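PDB 5M6G: beta-glucosidase from Saccharopolyspora erythraea D, which probably hydrolyses terminal, non-reducing beta-D-glucosyl residues with release of beta-D-glucose, as a member of glycosyl hydrolase family 3. Local coordinates for residues Met67-Arg72 and Ile174-Ala179; Gly127-His132 and Thr229-Val234; Gly335-Met340 and Asn370-Thr375; His132-Val137 and Ala170-Asp175. All blocks are in the same frame, centred on the assembly; numbering follows the deposited sequence.

Interaction 1. Residues Met67-Arg72 and Ile174-Ala179; sequences MVQVER and IDWSFA. With MG (magnesium ion), chain F; SOR (sorbitol), chain L.
The buried amide of Q69 reaches two aromatic rings, those of W176 and F178, without a hydrogen bond to either residue. The backbones are far apart, 11.9 Å between the CA atoms of Q69 and W176, so long side chains must cover the distance from opposite directions. Q69 does so fully stretched, with CG anti to the backbone N (chi1 -179°) and the chain straight beyond it. Its NE2 lies 3.2 Å from W176 CZ3, the amide inclined 44° to the indole. The same NE2 sits at the rim of the F178 ring, near its plane, and OE1 comes within 3.6 Å of F178 CZ. The two rings also meet each other: F178 CE1 lies 3.7 Å above the W176 ring plane, towards the rim. A glutamine suits this apolar setting because it carries no charge and its NE2 finds an acceptor in S87 OG; W176 NE1 is likewise bonded to T229 OG1. The base of the F178 side chain borders the ligand, its CB lying 3.7 Å from sorbitol O2. In the TIM-barrel-like domain, strands 68-71 and 176-177 are separated by strands 87-90 and 125-128 of one parallel sheet, and F178 and Q69 both touch M340 of strand 339-341.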
loop_
_atom_site.group_PDB
_atom_site.type_symbol
_atom_site.label_atom_id
_atom_site.label_comp_id
_atom_site.label_asym_id
_atom_site.label_seq_id
_atom_site.Cartn_x
_atom_site.Cartn_y
_atom_site.Cartn_z
ATOM N N MET A 67 -10.112 19.520 10.551
ATOM C CA MET A 67 -8.741 19.285 10.118
ATOM C C MET A 67 -8.070 18.136 10.863
ATOM O O MET A 67 -6.912 17.821 10.573
ATOM C CB MET A 67 -7.934 20.576 10.272
ATOM C CG MET A 67 -8.416 21.664 9.322
ATOM S SD MET A 67 -7.661 23.277 9.610
ATOM C CE MET A 67 -5.957 22.900 9.190
ATOM N N VAL A 68 -8.776 17.492 11.787
ATOM C CA VAL A 68 -8.227 16.424 12.617
ATOM C C VAL A 68 -8.661 15.070 12.058
ATOM O O VAL A 68 -9.846 14.855 11.761
ATOM C CB VAL A 68 -8.683 16.584 14.077
ATOM C CG1 VAL A 68 -8.267 15.363 14.899
ATOM C CG2 VAL A 68 -8.123 17.887 14.685
ATOM N N GLN A 69 -7.701 14.157 11.902
ATOM C CA GLN A 69 -7.994 12.740 11.693
ATOM C C GLN A 69 -7.336 11.980 12.835
ATOM O O GLN A 69 -6.102 11.948 12.933
ATOM C CB GLN A 69 -7.497 12.243 10.337
ATOM C CG GLN A 69 -7.824 10.763 10.080
ATOM C CD GLN A 69 -7.207 10.279 8.794
ATOM O OE1 GLN A 69 -5.997 10.150 8.697
ATOM N NE2 GLN A 69 -8.036 10.055 7.782
ATOM N N VAL A 70 -8.154 11.388 13.706
ATOM C CA VAL A 70 -7.666 10.752 14.923
ATOM C C VAL A 70 -7.797 9.242 14.793
ATOM O O VAL A 70 -8.773 8.733 14.221
ATOM C CB VAL A 70 -8.393 11.288 16.181
ATOM C CG1 VAL A 70 -9.896 10.915 16.214
ATOM C CG2 VAL A 70 -7.681 10.822 17.437
ATOM N N GLU A 71 -6.805 8.526 15.319
ATOM C CA GLU A 71 -6.823 7.071 15.287
ATOM C C GLU A 71 -7.856 6.551 16.283
ATOM O O GLU A 71 -7.975 7.063 17.398
ATOM C CB GLU A 71 -5.426 6.530 15.606
ATOM C CG GLU A 71 -5.069 5.215 14.920
ATOM C CD GLU A 71 -5.734 4.010 15.561
ATOM O OE1 GLU A 71 -5.860 3.987 16.801
ATOM O OE2 GLU A 71 -6.127 3.087 14.818
ATOM N N ARG A 72 -8.604 5.525 15.869
ATOM C CA ARG A 72 -9.810 5.127 16.597
ATOM C C ARG A 72 -9.525 4.747 18.050
ATOM O O ARG A 72 -10.395 4.924 18.907
ATOM C CB ARG A 72 -10.491 3.965 15.880
ATOM C CG ARG A 72 -9.533 2.792 15.650
ATOM C CD ARG A 72 -10.263 1.521 15.205
ATOM N NE ARG A 72 -11.036 0.903 16.282
ATOM C CZ ARG A 72 -10.528 0.039 17.154
ATOM N NH1 ARG A 72 -9.250 -0.293 17.081
ATOM N NH2 ARG A 72 -11.298 -0.491 18.099
ATOM N N ILE A 174 -16.068 2.352 5.213
ATOM C CA ILE A 174 -14.889 3.206 5.138
ATOM C C ILE A 174 -14.810 3.860 3.766
ATOM O O ILE A 174 -15.088 3.233 2.736
ATOM C CB ILE A 174 -13.641 2.369 5.472
ATOM C CG1 ILE A 174 -13.721 1.905 6.934
ATOM C CG2 ILE A 174 -12.358 3.157 5.187
ATOM C CD1 ILE A 174 -12.610 0.936 7.365
ATOM N N ASP A 175 -14.460 5.146 3.753
ATOM C CA ASP A 175 -14.644 6.004 2.597
ATOM C C ASP A 175 -13.375 6.265 1.820
ATOM O O ASP A 175 -13.448 6.876 0.754
ATOM C CB ASP A 175 -15.204 7.356 3.053
ATOM C CG ASP A 175 -16.373 7.186 3.971
ATOM O OD1 ASP A 175 -17.411 6.716 3.467
ATOM O OD2 ASP A 175 -16.234 7.463 5.179
ATOM N N TRP A 176 -12.231 5.825 2.325
ATOM C CA TRP A 176 -10.966 6.462 1.974
ATOM C C TRP A 176 -9.847 5.486 2.280
ATOM O O TRP A 176 -9.705 5.060 3.430
ATOM C CB TRP A 176 -10.831 7.763 2.788
ATOM C CG TRP A 176 -9.582 8.584 2.621
ATOM C CD1 TRP A 176 -8.578 8.431 1.693
ATOM C CD2 TRP A 176 -9.209 9.703 3.439
ATOM N NE1 TRP A 176 -7.609 9.408 1.886
ATOM C CE2 TRP A 176 -7.971 10.190 2.956
ATOM C CE3 TRP A 176 -9.809 10.343 4.537
ATOM C CZ2 TRP A 176 -7.328 11.292 3.529
ATOM C CZ3 TRP A 176 -9.169 11.438 5.106
ATOM C CH2 TRP A 176 -7.941 11.904 4.598
ATOM N N SER A 177 -9.089 5.098 1.256
ATOM C CA SER A 177 -7.920 4.251 1.439
ATOM C C SER A 177 -6.655 5.066 1.232
ATOM O O SER A 177 -6.594 5.916 0.339
ATOM C CB SER A 177 -7.909 3.064 0.475
ATOM O OG SER A 177 -6.730 2.294 0.662
ATOM N N PHE A 178 -5.644 4.796 2.059
ATOM C CA PHE A 178 -4.329 5.422 1.916
ATOM C C PHE A 178 -3.534 4.620 0.884
ATOM O O PHE A 178 -2.569 3.922 1.189
ATOM C CB PHE A 178 -3.631 5.494 3.267
ATOM C CG PHE A 178 -4.469 6.162 4.354
ATOM C CD1 PHE A 178 -5.133 7.354 4.107
ATOM C CD2 PHE A 178 -4.589 5.587 5.613
ATOM C CE1 PHE A 178 -5.902 7.966 5.107
ATOM C CE2 PHE A 178 -5.346 6.184 6.612
ATOM C CZ PHE A 178 -6.012 7.378 6.360
ATOM N N ALA A 179 -3.986 4.723 -0.363
ATOM C CA ALA A 179 -3.455 3.952 -1.483
ATOM C C ALA A 179 -3.843 4.662 -2.777
ATOM O O ALA A 179 -4.929 5.248 -2.857
ATOM C CB ALA A 179 -4.008 2.505 -1.467
HETATM MG MG MG F . -18.514 4.914 3.038
HETATM C C1 SOR L . 1.566 5.355 5.307
HETATM C C2 SOR L . 0.374 4.791 6.060
HETATM C C3 SOR L . 0.563 5.055 7.551
HETATM C C4 SOR L . -0.402 4.216 8.385
HETATM C C5 SOR L . 0.082 3.998 9.822
HETATM C C6 SOR L . -0.748 2.876 10.437
HETATM O O1 SOR L . 1.725 4.701 4.071
HETATM O O2 SOR L . -0.817 5.405 5.601
HETATM O O3 SOR L . 0.335 6.419 7.790
HETATM O O4 SOR L . -1.675 4.828 8.402
HETATM O O5 SOR L . 1.466 3.677 9.877
HETATM O O6 SOR L . -0.109 2.361 11.586
HETATM O O HOH W 1 -17.389 4.004 1.463
HETATM O O HOH W 2 -19.982 6.036 4.204
HETATM O O HOH W 3 -19.506 5.949 1.619
HETATM O O HOH W 4 -19.987 3.543 2.728
#

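Interaction 2. Residues Gly127-His132 and Thr229-Val234. With SOR (sorbitol), chain L.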
loop_
_atom_site.group_PDB
_atom_site.type_symbol
_atom_site.label_atom_id
_atom_site.label_comp_id
_atom_site.label_asym_id
_atom_site.label_seq_id
_atom_site.Cartn_x
_atom_site.Cartn_y
_atom_site.Cartn_z
ATOM N N GLY A 127 -10.741 6.775 7.217
ATOM C CA GLY A 127 -9.629 6.324 6.393
ATOM C C GLY A 127 -8.972 5.050 6.891
ATOM O O GLY A 127 -9.068 4.719 8.077
ATOM N N VAL A 128 -8.305 4.319 5.998
ATOM C CA VAL A 128 -7.680 3.053 6.355
ATOM C C VAL A 128 -6.600 2.771 5.322
ATOM O O VAL A 128 -6.664 3.256 4.193
ATOM C CB VAL A 128 -8.733 1.915 6.397
ATOM C CG1 VAL A 128 -9.190 1.542 4.990
ATOM C CG2 VAL A 128 -8.187 0.697 7.109
ATOM N N ASP A 129 -5.617 1.956 5.697
ATOM C CA ASP A 129 -4.667 1.419 4.717
ATOM C C ASP A 129 -5.291 0.190 4.067
ATOM O O ASP A 129 -5.259 -0.908 4.624
ATOM C CB ASP A 129 -3.333 1.059 5.363
ATOM C CG ASP A 129 -2.610 2.266 5.922
ATOM O OD1 ASP A 129 -1.997 3.021 5.129
ATOM O OD2 ASP A 129 -2.652 2.450 7.156
ATOM N N ALA A 130 -5.898 0.378 2.900
ATOM C CA ALA A 130 -6.303 -0.736 2.050
ATOM C C ALA A 130 -5.346 -0.709 0.864
ATOM O O ALA A 130 -5.673 -0.198 -0.207
ATOM C CB ALA A 130 -7.776 -0.631 1.619
ATOM N N VAL A 131 -4.139 -1.260 1.075
ATOM C CA VAL A 131 -3.032 -1.103 0.128
ATOM C C VAL A 131 -2.764 -2.345 -0.729
ATOM O O VAL A 131 -1.972 -2.262 -1.683
ATOM C CB VAL A 131 -1.737 -0.688 0.861
ATOM C CG1 VAL A 131 -1.930 0.653 1.528
ATOM C CG2 VAL A 131 -1.345 -1.741 1.892
ATOM N N HIS A 132 -3.365 -3.497 -0.410
ATOM C CA HIS A 132 -3.355 -4.624 -1.345
ATOM C C HIS A 132 -4.608 -5.445 -1.026
ATOM O O HIS A 132 -4.571 -6.592 -0.585
ATOM C CB HIS A 132 -2.064 -5.454 -1.317
ATOM C CG HIS A 132 -1.724 -6.081 0.009
ATOM N ND1 HIS A 132 -1.112 -7.317 0.102
ATOM C CD2 HIS A 132 -1.857 -5.634 1.279
ATOM C CE1 HIS A 132 -0.883 -7.600 1.372
ATOM N NE2 HIS A 132 -1.338 -6.600 2.108
ATOM N N THR A 229 -5.555 7.838 -2.327
ATOM C CA THR A 229 -4.527 8.712 -1.764
ATOM C C THR A 229 -3.214 8.460 -2.498
ATOM O O THR A 229 -2.624 7.387 -2.360
ATOM C CB THR A 229 -4.337 8.455 -0.268
ATOM O OG1 THR A 229 -5.615 8.410 0.392
ATOM C CG2 THR A 229 -3.488 9.549 0.349
ATOM N N ALA A 230 -2.735 9.442 -3.253
ATOM C CA ALA A 230 -1.383 9.343 -3.793
ATOM C C ALA A 230 -0.394 9.622 -2.665
ATOM O O ALA A 230 -0.452 10.682 -2.034
ATOM C CB ALA A 230 -1.186 10.309 -4.960
ATOM N N LYS A 231 0.499 8.667 -2.396
ATOM C CA LYS A 231 1.476 8.811 -1.311
ATOM C C LYS A 231 2.839 8.220 -1.713
ATOM O O LYS A 231 2.909 7.402 -2.628
ATOM C CB LYS A 231 0.963 8.130 -0.032
ATOM C CG LYS A 231 0.954 6.602 -0.072
ATOM C CD LYS A 231 0.226 6.009 1.153
ATOM C CE LYS A 231 0.480 4.483 1.263
ATOM N NZ LYS A 231 -0.161 3.911 2.494
ATOM N N HIS A 232 3.924 8.615 -1.048
ATOM C CA HIS A 232 3.979 9.732 -0.117
ATOM C C HIS A 232 4.713 10.898 -0.795
ATOM O O HIS A 232 5.826 10.739 -1.304
ATOM C CB HIS A 232 4.697 9.344 1.174
ATOM C CG HIS A 232 4.224 8.055 1.771
ATOM N ND1 HIS A 232 4.643 6.823 1.312
ATOM C CD2 HIS A 232 3.380 7.804 2.801
ATOM C CE1 HIS A 232 4.069 5.869 2.027
ATOM N NE2 HIS A 232 3.302 6.438 2.940
ATOM N N TYR A 233 4.078 12.065 -0.786
ATOM C CA TYR A 233 4.572 13.255 -1.469
ATOM C C TYR A 233 5.678 13.952 -0.678
ATOM O O TYR A 233 5.421 14.382 0.443
ATOM C CB TYR A 233 3.391 14.229 -1.692
ATOM C CG TYR A 233 3.765 15.448 -2.500
ATOM C CD1 TYR A 233 3.700 15.422 -3.886
ATOM C CD2 TYR A 233 4.210 16.612 -1.882
ATOM C CE1 TYR A 233 4.074 16.529 -4.646
ATOM C CE2 TYR A 233 4.593 17.729 -2.637
ATOM C CZ TYR A 233 4.513 17.674 -4.017
ATOM O OH TYR A 233 4.868 18.748 -4.799
ATOM N N VAL A 234 6.900 14.080 -1.213
ATOM C CA VAL A 234 7.345 13.495 -2.478
ATOM C C VAL A 234 8.808 13.100 -2.298
ATOM O O VAL A 234 9.542 13.741 -1.544
ATOM C CB VAL A 234 7.154 14.468 -3.684
ATOM C CG1 VAL A 234 7.823 15.820 -3.421
ATOM C CG2 VAL A 234 7.663 13.846 -4.997
HETATM C C1 SOR L . 1.566 5.355 5.307
HETATM C C2 SOR L . 0.374 4.791 6.060
HETATM C C3 SOR L . 0.563 5.055 7.551
HETATM C C4 SOR L . -0.402 4.216 8.385
HETATM C C5 SOR L . 0.082 3.998 9.822
HETATM C C6 SOR L . -0.748 2.876 10.437
HETATM O O1 SOR L . 1.725 4.701 4.071
HETATM O O2 SOR L . -0.817 5.405 5.601
HETATM O O3 SOR L . 0.335 6.419 7.790
HETATM O O4 SOR L . -1.675 4.828 8.402
HETATM O O5 SOR L . 1.466 3.677 9.877
HETATM O O6 SOR L . -0.109 2.361 11.586
#
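K231, whose ammonium group pairs with the carboxylate of D129, also lays its CG over the centre of the H232 ring, 3.7 Å above the plane. The edge of that imidazole is turned to the ligand: H232 NE2 is 2.6 Å from sorbitol O1, a hydrogen bond in which either atom could be the donor. The D129 carboxylate takes the sugar alcohol with both oxygens, OD1 receiving the O2 hydroxyl at 2.7 Å and OD2 the O4 hydroxyl at 2.9 Å. D129 follows strand 125-128, while K231 belongs to strand 229-233; this fits the TIM-barrel plan, in which the residues that bind the substrate gather at the C-terminal ends of the strands. A cis peptide joins K231 to H232, and both side chains come to sorbitol O1. K231 NZ donates to O1 at 2.6 Å and forms the salt bridge to D129 OD1 at 3.3 Å; F178 O accepts from it too. A lysine suits this place because its chain, extended beyond CG, spans the gap and ends in a group able to donate several bonds. V131 CG1 lies 3.8 Å from K231 NZ, the two side chains crossing at about a right angle. The other ring nitrogen, H232 ND1, is hydrogen-bonded to D236 OD2.

Interaction 3. Residues Gly335-Met340 and Asn370-Thr375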
loop_
_atom_site.group_PDB
_atom_site.type_symbol
_atom_site.label_atom_id
_atom_site.label_comp_id
_atom_site.label_asym_id
_atom_site.label_seq_id
_atom_site.Cartn_x
_atom_site.Cartn_y
_atom_site.Cartn_z
ATOM N N GLY A 335 0.753 24.089 4.034
ATOM C CA GLY A 335 -0.335 23.804 3.123
ATOM C C GLY A 335 -1.062 22.488 3.362
ATOM O O GLY A 335 -1.956 22.154 2.578
ATOM N N ILE A 336 -0.720 21.734 4.409
ATOM C CA ILE A 336 -1.425 20.486 4.701
ATOM C C ILE A 336 -2.818 20.790 5.247
ATOM O O ILE A 336 -3.006 21.713 6.050
ATOM C CB ILE A 336 -0.595 19.627 5.672
ATOM C CG1 ILE A 336 0.716 19.211 5.001
ATOM C CG2 ILE A 336 -1.372 18.371 6.129
ATOM C CD1 ILE A 336 1.616 18.359 5.871
ATOM N N ASP A 337 -3.808 20.011 4.818
ATOM C CA ASP A 337 -5.209 20.273 5.150
ATOM C C ASP A 337 -5.717 19.479 6.341
ATOM O O ASP A 337 -6.520 19.997 7.126
ATOM C CB ASP A 337 -6.100 19.965 3.946
ATOM C CG ASP A 337 -5.689 20.731 2.716
ATOM O OD1 ASP A 337 -5.531 21.970 2.805
ATOM O OD2 ASP A 337 -5.499 20.090 1.660
ATOM N N MET A 338 -5.308 18.218 6.473
ATOM C CA MET A 338 -5.814 17.341 7.518
ATOM C C MET A 338 -4.636 16.657 8.192
ATOM O O MET A 338 -3.666 16.277 7.530
ATOM C CB MET A 338 -6.780 16.295 6.950
ATOM C CG MET A 338 -7.286 15.297 7.984
ATOM S SD MET A 338 -8.624 14.274 7.353
ATOM C CE MET A 338 -10.019 15.396 7.528
ATOM N N PHE A 339 -4.717 16.497 9.507
ATOM C CA PHE A 339 -3.575 16.038 10.283
ATOM C C PHE A 339 -3.893 14.716 10.953
ATOM O O PHE A 339 -4.817 14.620 11.771
ATOM C CB PHE A 339 -3.146 17.123 11.266
ATOM C CG PHE A 339 -2.598 18.314 10.555
ATOM C CD1 PHE A 339 -3.456 19.256 10.007
ATOM C CD2 PHE A 339 -1.239 18.419 10.313
ATOM C CE1 PHE A 339 -2.950 20.322 9.284
ATOM C CE2 PHE A 339 -0.732 19.477 9.608
ATOM C CZ PHE A 339 -1.580 20.424 9.089
ATOM N N MET A 340 -3.136 13.695 10.566
ATOM C CA MET A 340 -3.336 12.328 11.024
ATOM C C MET A 340 -2.560 12.140 12.318
ATOM O O MET A 340 -1.337 12.319 12.338
ATOM C CB MET A 340 -2.859 11.345 9.954
ATOM C CG MET A 340 -3.089 9.878 10.294
ATOM S SD MET A 340 -2.213 8.819 9.113
ATOM C CE MET A 340 -3.000 9.284 7.583
ATOM N N ASN A 370 -10.498 23.571 5.037
ATOM C CA ASN A 370 -11.873 23.111 5.201
ATOM C C ASN A 370 -12.584 22.989 3.869
ATOM O O ASN A 370 -13.349 22.051 3.659
ATOM C CB ASN A 370 -12.636 24.045 6.119
ATOM C CG ASN A 370 -12.541 23.613 7.537
ATOM O OD1 ASN A 370 -13.498 23.071 8.091
ATOM N ND2 ASN A 370 -11.361 23.785 8.127
ATOM N N ARG A 371 -12.368 23.939 2.962
ATOM C CA ARG A 371 -12.987 23.817 1.646
ATOM C C ARG A 371 -12.564 22.520 0.963
ATOM O O ARG A 371 -13.390 21.822 0.354
ATOM C CB ARG A 371 -12.609 25.025 0.798
ATOM C CG ARG A 371 -13.314 25.119 -0.529
ATOM C CD ARG A 371 -13.155 26.534 -1.064
ATOM N NE ARG A 371 -13.472 27.515 -0.031
ATOM C CZ ARG A 371 -12.615 28.398 0.486
ATOM N NH1 ARG A 371 -11.349 28.459 0.075
ATOM N NH2 ARG A 371 -13.037 29.239 1.420
ATOM N N ARG A 372 -11.286 22.164 1.081
ATOM C CA ARG A 372 -10.802 20.937 0.455
ATOM C C ARG A 372 -11.384 19.693 1.131
ATOM O O ARG A 372 -11.825 18.763 0.444
ATOM C CB ARG A 372 -9.278 20.933 0.467
ATOM C CG ARG A 372 -8.691 22.003 -0.451
ATOM C CD ARG A 372 -7.211 22.189 -0.238
ATOM N NE ARG A 372 -6.659 23.158 -1.178
ATOM C CZ ARG A 372 -6.122 22.837 -2.349
ATOM N NH1 ARG A 372 -6.057 21.559 -2.719
ATOM N NH2 ARG A 372 -5.641 23.794 -3.143
ATOM N N ILE A 373 -11.424 19.663 2.465
ATOM C CA ILE A 373 -11.969 18.496 3.166
ATOM C C ILE A 373 -13.463 18.361 2.899
ATOM O O ILE A 373 -13.951 17.287 2.527
ATOM C CB ILE A 373 -11.691 18.587 4.679
ATOM C CG1 ILE A 373 -10.198 18.515 4.994
ATOM C CG2 ILE A 373 -12.468 17.504 5.436
ATOM C CD1 ILE A 373 -9.842 19.183 6.328
ATOM N N LEU A 374 -14.217 19.451 3.092
ATOM C CA LEU A 374 -15.669 19.358 2.965
ATOM C C LEU A 374 -16.079 19.033 1.536
ATOM O O LEU A 374 -17.048 18.299 1.320
ATOM C CB LEU A 374 -16.330 20.658 3.426
ATOM C CG LEU A 374 -16.152 20.974 4.906
ATOM C CD1 LEU A 374 -16.662 22.390 5.197
ATOM C CD2 LEU A 374 -16.871 19.921 5.759
ATOM N N THR A 375 -15.356 19.571 0.548
ATOM C CA THR A 375 -15.672 19.258 -0.843
ATOM C C THR A 375 -15.647 17.753 -1.082
ATOM O O THR A 375 -16.562 17.198 -1.700
ATOM C CB THR A 375 -14.698 19.980 -1.778
ATOM O OG1 THR A 375 -14.973 21.388 -1.737
ATOM C CG2 THR A 375 -14.847 19.494 -3.215
#
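Where D337 and M338 meet R372 and I373, the chain has just left helix 325-334 through a Schellman motif at G335 (phi 112°) and passes helix 363-379, with 7.2 Å between the CA atoms of D337 and N370. Glycine, with no side chain, adopts this positive phi without strain. D337 and R372 have opposite charges but do not form a salt bridge: D337 OD2 rests on R372 CD at 3.3 Å, while D337 OD1 is 4.3 Å from R372 NE and no N-H of the guanidinium points at it, so that charge attraction alone links the two. Each is satisfied elsewhere, D337 OD1 by K298 and R365, D337 OD2 by V307 N, R372 NE by D368 and its NH1 by F303 O. Beside them, M338 bends at chi3 (-80°), which brings CE 3.8 Å from I373 CG2, the flexible thioether fitting against the branched isoleucine. I373 CD1 also covers D337 O at 3.5 Å, and this buried carbonyl oxygen has no polar partner. The helix thus packs against the approach to strand 339-341, while I373 also touches Q66 of helix 60-66 and L374 touches helix 47-57.

Interaction 4. Residues His132-Val137 and Ala170-Asp175. With MG (magnesium ion), chain F.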
loop_
_atom_site.group_PDB
_atom_site.type_symbol
_atom_site.label_atom_id
_atom_site.label_comp_id
_atom_site.label_asym_id
_atom_site.label_seq_id
_atom_site.Cartn_x
_atom_site.Cartn_y
_atom_site.Cartn_z
ATOM N N HIS A 132 -3.365 -3.497 -0.410
ATOM C CA HIS A 132 -3.355 -4.624 -1.345
ATOM C C HIS A 132 -4.608 -5.445 -1.026
ATOM O O HIS A 132 -4.571 -6.592 -0.585
ATOM C CB HIS A 132 -2.064 -5.454 -1.317
ATOM C CG HIS A 132 -1.724 -6.081 0.009
ATOM N ND1 HIS A 132 -1.112 -7.317 0.102
ATOM C CD2 HIS A 132 -1.857 -5.634 1.279
ATOM C CE1 HIS A 132 -0.883 -7.600 1.372
ATOM N NE2 HIS A 132 -1.338 -6.600 2.108
ATOM N N GLY A 133 -5.754 -4.822 -1.298
ATOM C CA GLY A 133 -7.018 -5.265 -0.748
ATOM C C GLY A 133 -7.314 -4.533 0.546
ATOM O O GLY A 133 -6.551 -3.680 1.005
ATOM N N HIS A 134 -8.465 -4.868 1.140
ATOM C CA HIS A 134 -8.870 -4.322 2.439
ATOM C C HIS A 134 -8.147 -5.110 3.539
ATOM O O HIS A 134 -8.733 -5.883 4.299
ATOM C CB HIS A 134 -10.390 -4.380 2.565
ATOM C CG HIS A 134 -10.956 -3.479 3.617
ATOM N ND1 HIS A 134 -10.165 -2.757 4.479
ATOM C CD2 HIS A 134 -12.237 -3.199 3.953
ATOM C CE1 HIS A 134 -10.935 -2.053 5.293
ATOM N NE2 HIS A 134 -12.199 -2.306 4.995
ATOM N N ASN A 135 -6.825 -4.891 3.618
ATOM C CA ASN A 135 -5.915 -5.844 4.252
ATOM C C ASN A 135 -5.993 -5.896 5.776
ATOM O O ASN A 135 -5.447 -6.836 6.360
ATOM C CB ASN A 135 -4.472 -5.551 3.832
ATOM C CG ASN A 135 -4.140 -4.061 3.861
ATOM O OD1 ASN A 135 -4.185 -3.393 2.832
ATOM N ND2 ASN A 135 -3.806 -3.541 5.039
ATOM N N ASN A 136 -6.613 -4.929 6.444
ATOM C CA ASN A 136 -6.820 -5.078 7.882
ATOM C C ASN A 136 -7.961 -6.028 8.225
ATOM O O ASN A 136 -8.086 -6.428 9.387
ATOM C CB ASN A 136 -7.113 -3.719 8.531
ATOM C CG ASN A 136 -5.900 -2.834 8.583
ATOM O OD1 ASN A 136 -4.846 -3.218 9.113
ATOM N ND2 ASN A 136 -6.024 -1.642 8.012
ATOM N N VAL A 137 -8.797 -6.385 7.261
ATOM C CA VAL A 137 -10.043 -7.100 7.527
ATOM C C VAL A 137 -9.814 -8.594 7.307
ATOM O O VAL A 137 -9.409 -9.023 6.220
ATOM C CB VAL A 137 -11.186 -6.586 6.640
ATOM C CG1 VAL A 137 -12.412 -7.459 6.831
ATOM C CG2 VAL A 137 -11.512 -5.113 6.967
ATOM N N ALA A 170 -15.875 -0.362 0.766
ATOM C CA ALA A 170 -17.169 0.303 0.888
ATOM C C ALA A 170 -18.175 -0.569 1.627
ATOM O O ALA A 170 -19.095 -0.045 2.268
ATOM C CB ALA A 170 -17.699 0.686 -0.494
ATOM N N ALA A 171 -18.003 -1.895 1.559
ATOM C CA ALA A 171 -18.840 -2.814 2.323
ATOM C C ALA A 171 -18.730 -2.556 3.818
ATOM O O ALA A 171 -19.691 -2.788 4.559
ATOM C CB ALA A 171 -18.447 -4.260 2.017
ATOM N N THR A 172 -17.579 -2.076 4.276
ATOM C CA THR A 172 -17.389 -1.750 5.679
ATOM C C THR A 172 -17.697 -0.290 5.977
ATOM O O THR A 172 -17.524 0.144 7.120
ATOM C CB THR A 172 -15.950 -2.076 6.120
ATOM O OG1 THR A 172 -15.019 -1.201 5.470
ATOM C CG2 THR A 172 -15.584 -3.525 5.783
ATOM N N GLY A 173 -18.141 0.480 4.983
ATOM C CA GLY A 173 -18.460 1.879 5.168
ATOM C C GLY A 173 -17.291 2.821 4.953
ATOM O O GLY A 173 -17.497 3.965 4.540
ATOM N N ILE A 174 -16.068 2.352 5.213
ATOM C CA ILE A 174 -14.889 3.206 5.138
ATOM C C ILE A 174 -14.810 3.860 3.766
ATOM O O ILE A 174 -15.088 3.233 2.736
ATOM C CB ILE A 174 -13.641 2.369 5.472
ATOM C CG1 ILE A 174 -13.721 1.905 6.934
ATOM C CG2 ILE A 174 -12.358 3.157 5.187
ATOM C CD1 ILE A 174 -12.610 0.936 7.365
ATOM N N ASP A 175 -14.460 5.146 3.753
ATOM C CA ASP A 175 -14.644 6.004 2.597
ATOM C C ASP A 175 -13.375 6.265 1.820
ATOM O O ASP A 175 -13.448 6.876 0.754
ATOM C CB ASP A 175 -15.204 7.356 3.053
ATOM C CG ASP A 175 -16.373 7.186 3.971
ATOM O OD1 ASP A 175 -17.411 6.716 3.467
ATOM O OD2 ASP A 175 -16.234 7.463 5.179
HETATM MG MG MG F . -18.514 4.914 3.038
HETATM O O HOH W 1 -17.389 4.004 1.463
HETATM O O HOH W 2 -19.982 6.036 4.204
HETATM O O HOH W 3 -19.506 5.949 1.619
HETATM O O HOH W 4 -19.987 3.543 2.728
#
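H134 and T172 tie together two loops of the TIM-barrel domain, each carrying a type I beta turn: H134 to V137 after strand 125-128, and A170 to G173 at the end of helix 155-170. The one hydrogen bond between the loops runs from H134 NE2 to T172 OG1, 3.1 Å long with an angle of 152° at the hydrogen, and the hydroxyl lies only 10° out of the ring plane. Threonine suits the spot because its hydroxyl receives this N-H and is also bonded to V169 O. Apolar contacts add to this: I174 CD1 comes to the edge, 4.0 Å from H134 CE1, and V137 CG2 sits 3.4 Å above the centre of one face. Metal binding occupies the other side of the 170-175 loop. G173, whose positive phi (89°) suits glycine, turns its carbonyl O to magnesium at 2.0 Å, and D175 OD1 and four waters complete six ligands. One of those waters donates a hydrogen bond to I174 O at 2.7 Å.

How the interactions relate
All four contacts lie in the N-terminal, TIM-barrel domain. Interactions 1 and 2, whose segments alternate along the chain, have centres about 10 Å apart; both touch sorbitol, and S177 O is bonded to T229 OG1 between them. Interaction 4 falls between the two segments of interaction 2, sharing H132 with it and I174 and D175 with interaction 1. Interaction 3 comes after the others, about 12 Å from interaction 1, which it adjoins through backbone bonds of F339 with M67 and Q69 on neighbouring strands. Interactions 3 and 4 are farthest apart, centres about 22 Å. Strands of the barrel thus link the sorbitol pocket to the flank covered by helix 363-379 and to the magnesium-binding loop.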